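Local coordinates for protein alpha-fucosidase (Bifidobacterium bifidum, PDB 2EAB) that probably releases alpha-1,2-linked L-fucose from glycans by hydrolysis, this chain being the catalytic piece of a longer, probably membrane-attached protein that binds calcium, at residues G219-V224 and T230-L235. Numbering follows the deposited sequence.
Sequences GETTTV and TVKGAL
Thr230, Lys232 and Val231 bury the most surface here, against the antiparallel segment 219-224. Thr230 pairs with Thr223 through two backbone hydrogen bonds: Thr223 N to Thr230 O is 2.9 Å and Thr230 N to Thr223 O is 2.8 Å. Lys232 and Thr221 form the next hydrogen-bonded pair, also with two backbone hydrogen bonds. Their side chains lie alongside each other on the same face. Thr221 OG1 sits between its backbone N and carbonyl carbon (chi1 60°), where it meets Lys232 CG at 3.7 Å. This face is wet. One water links Thr221 OG1 to Thr230 O; another water bonds to Thr223 OG1 and, weakly, to Lys232 NZ. Val231 and Thr222 make the non-hydrogen-bonded pair on the other face. Val231 CG2 rests 3.7 Å from Thr222 OG1. Glu220 CG is anti to the backbone N (chi1 -170°), and the extended chain carries CD to 3.9 Å from Val231 CG1. Its OE1 bonds to the hydroxyls of Tyr242 and Thr211. With an alanine at Glu220, these hydroxyls would probably lose their carboxylate partner, and Val231 CG1 its contact with CD. Strand 228-235 also pairs with strand 241-250, away from the calcium site. The segments belong to the beta hairpin of strands 217-225 and 228-235, whose first strand edges a large antiparallel sheet in the N-terminal domain related to glycosyl hydrolase family 65.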
loop_
_atom_site.group_PDB
_atom_site.type_symbol
_atom_site.label_atom_id
_atom_site.label_comp_id
_atom_site.label_asym_id
_atom_site.label_seq_id
_atom_site.Cartn_x
_atom_site.Cartn_y
_atom_site.Cartn_z
ATOM N N GLY A 219 7.379 -22.209 -25.945
ATOM C CA GLY A 219 6.572 -21.977 -27.136
ATOM C C GLY A 219 6.201 -20.541 -27.446
ATOM O O GLY A 219 5.129 -20.292 -27.996
ATOM N N GLU A 220 7.075 -19.592 -27.112
ATOM C CA GLU A 220 6.797 -18.198 -27.443
ATOM C C GLU A 220 6.931 -17.942 -28.938
ATOM O O GLU A 220 7.885 -18.399 -29.574
ATOM C CB GLU A 220 7.700 -17.225 -26.684
ATOM C CG GLU A 220 7.231 -15.780 -26.847
ATOM C CD GLU A 220 8.209 -14.765 -26.317
ATOM O OE1 GLU A 220 8.057 -14.363 -25.145
ATOM O OE2 GLU A 220 9.123 -14.359 -27.068
ATOM N N THR A 221 5.965 -17.215 -29.490
ATOM C CA THR A 221 6.037 -16.743 -30.868
ATOM C C THR A 221 5.723 -15.252 -30.938
ATOM O O THR A 221 4.968 -14.717 -30.112
ATOM C CB THR A 221 5.068 -17.507 -31.802
ATOM O OG1 THR A 221 3.723 -17.340 -31.344
ATOM C CG2 THR A 221 5.407 -18.991 -31.847
ATOM N N THR A 222 6.333 -14.587 -31.916
ATOM C CA THR A 222 6.008 -13.209 -32.262
ATOM C C THR A 222 5.612 -13.198 -33.727
ATOM O O THR A 222 6.409 -13.569 -34.599
ATOM C CB THR A 222 7.200 -12.264 -32.055
ATOM O OG1 THR A 222 7.628 -12.327 -30.692
ATOM C CG2 THR A 222 6.818 -10.831 -32.388
ATOM N N THR A 223 4.377 -12.791 -33.997
ATOM C CA THR A 223 3.852 -12.833 -35.355
ATOM C C THR A 223 3.077 -11.572 -35.698
ATOM O O THR A 223 2.530 -10.894 -34.818
ATOM C CB THR A 223 2.939 -14.058 -35.587
ATOM O OG1 THR A 223 1.907 -14.077 -34.596
ATOM C CG2 THR A 223 3.729 -15.363 -35.527
ATOM N N VAL A 224 3.045 -11.271 -36.992
ATOM C CA VAL A 224 2.308 -10.135 -37.522
ATOM C C VAL A 224 1.201 -10.633 -38.447
ATOM O O VAL A 224 1.430 -11.499 -39.302
ATOM C CB VAL A 224 3.245 -9.170 -38.292
ATOM C CG1 VAL A 224 2.449 -8.113 -39.049
ATOM C CG2 VAL A 224 4.238 -8.512 -37.346
ATOM N N THR A 230 1.557 -9.703 -32.419
ATOM C CA THR A 230 1.200 -10.561 -31.291
ATOM C C THR A 230 2.425 -11.276 -30.741
ATOM O O THR A 230 3.168 -11.922 -31.487
ATOM C CB THR A 230 0.145 -11.616 -31.689
ATOM O OG1 THR A 230 -1.029 -10.962 -32.181
ATOM C CG2 THR A 230 -0.230 -12.502 -30.497
ATOM N N VAL A 231 2.625 -11.156 -29.432
ATOM C CA VAL A 231 3.626 -11.949 -28.725
ATOM C C VAL A 231 2.876 -12.826 -27.733
ATOM O O VAL A 231 2.104 -12.318 -26.914
ATOM C CB VAL A 231 4.651 -11.059 -27.976
ATOM C CG1 VAL A 231 5.726 -11.912 -27.314
ATOM C CG2 VAL A 231 5.285 -10.043 -28.925
ATOM N N LYS A 232 3.079 -14.135 -27.815
ATOM C CA LYS A 232 2.363 -15.053 -26.941
ATOM C C LYS A 232 3.208 -16.274 -26.640
ATOM O O LYS A 232 4.043 -16.681 -27.451
ATOM C CB LYS A 232 1.025 -15.462 -27.562
ATOM C CG LYS A 232 1.147 -16.214 -28.882
ATOM C CD LYS A 232 -0.197 -16.407 -29.556
ATOM C CE LYS A 232 -0.036 -17.173 -30.858
ATOM N NZ LYS A 232 -1.298 -17.212 -31.644
ATOM N N GLY A 233 2.993 -16.851 -25.466
ATOM C CA GLY A 233 3.727 -18.035 -25.052
ATOM C C GLY A 233 3.264 -18.476 -23.683
ATOM O O GLY A 233 2.180 -18.089 -23.234
ATOM N N ALA A 234 4.085 -19.284 -23.020
ATOM C CA ALA A 234 3.808 -19.720 -21.657
ATOM C C ALA A 234 5.072 -19.562 -20.831
ATOM O O ALA A 234 6.181 -19.747 -21.342
ATOM C CB ALA A 234 3.335 -21.168 -21.635
ATOM N N LEU A 235 4.914 -19.202 -19.560
ATOM C CA LEU A 235 6.063 -19.140 -18.669
ATOM C C LEU A 235 6.638 -20.535 -18.500
ATOM O O LEU A 235 5.900 -21.496 -18.297
ATOM C CB LEU A 235 5.695 -18.552 -17.305
ATOM C CG LEU A 235 5.224 -17.094 -17.304
ATOM C CD1 LEU A 235 4.935 -16.649 -15.881
ATOM C CD2 LEU A 235 6.230 -16.164 -17.973
HETATM O O HOH W 1 3.001 -19.276 -29.348
HETATM O O HOH W 2 2.595 -14.820 -31.961
HETATM O O HOH W 3 0.124 -14.757 -32.998
#